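Long-range contact in putative nucleolar GTP-binding protein 1 (Plasmodium falciparum, PDB 2QU8), which binds guanine nucleotide as a putative nucleolar GTPase of the NOG1 family, probably hydrolysing GTP, though its cellular function is not established: residues N39-F45 against L113-D117. Numbering follows the deposited sequence.
Sequences NVGKSSF and LFIID. With GDP (guanosine-5'-diphosphate), chain B.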
loop_
_atom_site.group_PDB
_atom_site.type_symbol
_atom_site.label_atom_id
_atom_site.label_comp_id
_atom_site.label_asym_id
_atom_site.label_seq_id
_atom_site.Cartn_x
_atom_site.Cartn_y
_atom_site.Cartn_z
ATOM N N ASN A 39 -6.213 -7.528 -10.278
ATOM C CA ASN A 39 -5.267 -8.199 -11.182
ATOM C C ASN A 39 -3.954 -7.459 -11.440
ATOM O O ASN A 39 -3.279 -7.701 -12.443
ATOM C CB ASN A 39 -5.952 -8.638 -12.484
ATOM C CG ASN A 39 -7.101 -9.598 -12.221
ATOM O OD1 ASN A 39 -8.262 -9.255 -12.418
ATOM N ND2 ASN A 39 -6.781 -10.784 -11.728
ATOM N N VAL A 40 -3.583 -6.589 -10.510
ATOM C CA VAL A 40 -2.307 -5.852 -10.627
ATOM C C VAL A 40 -1.138 -6.571 -9.980
ATOM O O VAL A 40 0.005 -6.177 -10.186
ATOM C CB VAL A 40 -2.390 -4.397 -10.092
ATOM C CG1 VAL A 40 -3.416 -3.612 -10.872
ATOM C CG2 VAL A 40 -2.666 -4.370 -8.573
ATOM N N GLY A 41 -1.432 -7.615 -9.204
ATOM C CA GLY A 41 -0.401 -8.433 -8.537
ATOM C C GLY A 41 -0.318 -8.301 -7.024
ATOM O O GLY A 41 0.720 -8.608 -6.429
ATOM N N LYS A 42 -1.401 -7.848 -6.393
ATOM C CA LYS A 42 -1.423 -7.674 -4.936
ATOM C C LYS A 42 -1.295 -9.001 -4.180
ATOM O O LYS A 42 -0.425 -9.136 -3.317
ATOM C CB LYS A 42 -2.671 -6.923 -4.468
ATOM C CG LYS A 42 -2.867 -5.526 -5.040
ATOM C CD LYS A 42 -4.141 -4.870 -4.466
ATOM C CE LYS A 42 -5.403 -5.697 -4.749
ATOM N NZ LYS A 42 -5.663 -5.864 -6.217
ATOM N N SER A 43 -2.154 -9.976 -4.492
ATOM C CA SER A 43 -2.081 -11.275 -3.811
ATOM C C SER A 43 -0.759 -11.979 -4.095
ATOM O O SER A 43 -0.206 -12.643 -3.214
ATOM C CB SER A 43 -3.267 -12.193 -4.160
ATOM O OG SER A 43 -3.224 -12.612 -5.515
ATOM N N SER A 44 -0.255 -11.826 -5.319
ATOM C CA SER A 44 1.048 -12.374 -5.682
ATOM C C SER A 44 2.150 -11.782 -4.799
ATOM O O SER A 44 2.994 -12.505 -4.278
ATOM C CB SER A 44 1.360 -12.092 -7.157
ATOM O OG SER A 44 0.505 -12.828 -8.006
ATOM N N PHE A 45 2.124 -10.464 -4.629
ATOM C CA PHE A 45 3.139 -9.774 -3.837
ATOM C C PHE A 45 3.112 -10.267 -2.398
ATOM O O PHE A 45 4.154 -10.596 -1.810
ATOM C CB PHE A 45 2.913 -8.257 -3.871
ATOM C CG PHE A 45 4.046 -7.478 -3.284
ATOM C CD1 PHE A 45 4.996 -6.887 -4.117
ATOM C CD2 PHE A 45 4.189 -7.366 -1.912
ATOM C CE1 PHE A 45 6.077 -6.164 -3.574
ATOM C CE2 PHE A 45 5.257 -6.659 -1.355
ATOM C CZ PHE A 45 6.204 -6.052 -2.200
ATOM N N LEU A 113 1.034 0.079 0.285
ATOM C CA LEU A 113 1.655 -0.251 -0.986
ATOM C C LEU A 113 0.548 -0.286 -2.036
ATOM O O LEU A 113 -0.233 -1.237 -2.086
ATOM C CB LEU A 113 2.416 -1.582 -0.926
ATOM C CG LEU A 113 3.068 -2.108 -2.218
ATOM C CD1 LEU A 113 3.954 -1.070 -2.919
ATOM C CD2 LEU A 113 3.870 -3.363 -1.923
ATOM N N PHE A 114 0.480 0.774 -2.840
ATOM C CA PHE A 114 -0.463 0.874 -3.950
ATOM C C PHE A 114 0.233 0.435 -5.224
ATOM O O PHE A 114 1.182 1.080 -5.693
ATOM C CB PHE A 114 -1.049 2.295 -4.108
ATOM C CG PHE A 114 -2.172 2.376 -5.121
ATOM C CD1 PHE A 114 -3.500 2.234 -4.723
ATOM C CD2 PHE A 114 -1.898 2.557 -6.474
ATOM C CE1 PHE A 114 -4.540 2.289 -5.659
ATOM C CE2 PHE A 114 -2.929 2.609 -7.418
ATOM C CZ PHE A 114 -4.247 2.479 -7.007
ATOM N N ILE A 115 -0.250 -0.668 -5.783
ATOM C CA ILE A 115 0.372 -1.266 -6.942
ATOM C C ILE A 115 -0.344 -0.865 -8.228
ATOM O O ILE A 115 -1.570 -0.991 -8.338
ATOM C CB ILE A 115 0.457 -2.807 -6.825
ATOM C CG1 ILE A 115 1.237 -3.196 -5.553
ATOM C CG2 ILE A 115 1.086 -3.404 -8.097
ATOM C CD1 ILE A 115 1.426 -4.692 -5.330
ATOM N N ILE A 116 0.449 -0.361 -9.173
ATOM C CA ILE A 116 0.019 -0.079 -10.530
ATOM C C ILE A 116 0.675 -1.101 -11.453
ATOM O O ILE A 116 1.903 -1.247 -11.471
ATOM C CB ILE A 116 0.412 1.367 -10.980
ATOM C CG1 ILE A 116 -0.296 2.424 -10.118
ATOM C CG2 ILE A 116 0.114 1.590 -12.479
ATOM C CD1 ILE A 116 0.189 3.860 -10.337
ATOM N N ASP A 117 -0.161 -1.822 -12.191
ATOM C CA ASP A 117 0.276 -2.692 -13.278
ATOM C C ASP A 117 0.544 -1.843 -14.535
ATOM O O ASP A 117 -0.384 -1.483 -15.270
ATOM C CB ASP A 117 -0.805 -3.761 -13.527
ATOM C CG ASP A 117 -0.530 -4.626 -14.748
ATOM O OD1 ASP A 117 0.594 -4.592 -15.297
ATOM O OD2 ASP A 117 -1.456 -5.353 -15.160
HETATM P PB GDP B . -4.423 -9.216 -7.583
HETATM O O1B GDP B . -5.842 -9.509 -8.040
HETATM O O2B GDP B . -4.271 -7.730 -7.412
HETATM O O3B GDP B . -4.254 -9.894 -6.260
HETATM O O3A GDP B . -3.370 -9.739 -8.672
HETATM P PA GDP B . -2.820 -11.260 -8.771
HETATM O O1A GDP B . -3.958 -12.243 -8.566
HETATM O O2A GDP B . -1.721 -11.496 -7.780
HETATM O "O5'" GDP B . -2.298 -11.272 -10.281
HETATM C "C5'" GDP B . -3.238 -11.205 -11.364
HETATM C "C4'" GDP B . -2.662 -11.869 -12.607
HETATM O "O4'" GDP B . -1.413 -11.248 -12.937
HETATM C "C3'" GDP B . -2.344 -13.340 -12.373
HETATM O "O3'" GDP B . -2.601 -14.068 -13.572
HETATM C "C2'" GDP B . -0.860 -13.334 -12.078
HETATM O "O2'" GDP B . -0.252 -14.598 -12.342
HETATM C "C1'" GDP B . -0.371 -12.225 -12.992
HETATM N N9 GDP B . 0.862 -11.549 -12.548
HETATM C C8 GDP B . 1.186 -11.253 -11.272
HETATM N N7 GDP B . 2.376 -10.606 -11.222
HETATM C C5 GDP B . 2.823 -10.479 -12.487
HETATM C C6 GDP B . 4.013 -9.885 -13.141
HETATM O O6 GDP B . 4.903 -9.342 -12.447
HETATM N N1 GDP B . 4.107 -9.963 -14.481
HETATM C C2 GDP B . 3.156 -10.546 -15.242
HETATM N N2 GDP B . 3.321 -10.578 -16.590
HETATM N N3 GDP B . 2.035 -11.100 -14.702
HETATM C C4 GDP B . 1.816 -11.094 -13.359
#
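In this P-loop GTPase fold, the end of the phosphate-binding loop and the first turn of helix 42-49 pack on central strand 110-117, and Val40, Phe45, Leu113, Ile115 and Asp117 make most of the contact. No hydrogen bond joins 39-45 to 113-117; the interface is chiefly apolar. Val40, a compact branched residue, spans two successive inward-facing residues of the strand: CG1 lies 3.7 Å from Asp117 CB, while CG2 rests 3.9 Å from Ile115 CG2. Ile115 serves both loop and helix: CG2 faces Val40, while the CG1 arm carries CD1 to 4.1 Å from Phe45 CB. Phe45, with CG anti to its backbone N (chi1 -170°), brings its ring over Leu113, whose CD2 makes a CH-pi contact 3.7 Å from the ring centroid and 19° off the normal. Phe184 meets the same ring from outside the two segments.

On the other side of the loop lies GDP. Gly41 N donates to the bridging O3A, and its positive phi (110°) suits glycine, since a CB would press against the preceding carbonyl. Lys42 bends at chi3 and chi4, curling NZ back to 2.6 Å from GDP O2B, which its own backbone N also binds; NZ also hydrogen-bonds to Gly36 O and Ala37 O. The Lys42 ammonium and the loop's N-H dipoles probably offset the diphosphate's negative charge. Ser43 N donates to GDP O3B, and Ser44 gives both backbone N and OG to GDP O2A. At the strand's end, buried Asp117 is satisfied by Ser119 OG at OD1, and by Cys122 N and a salt bridge to Lys151 NZ at OD2.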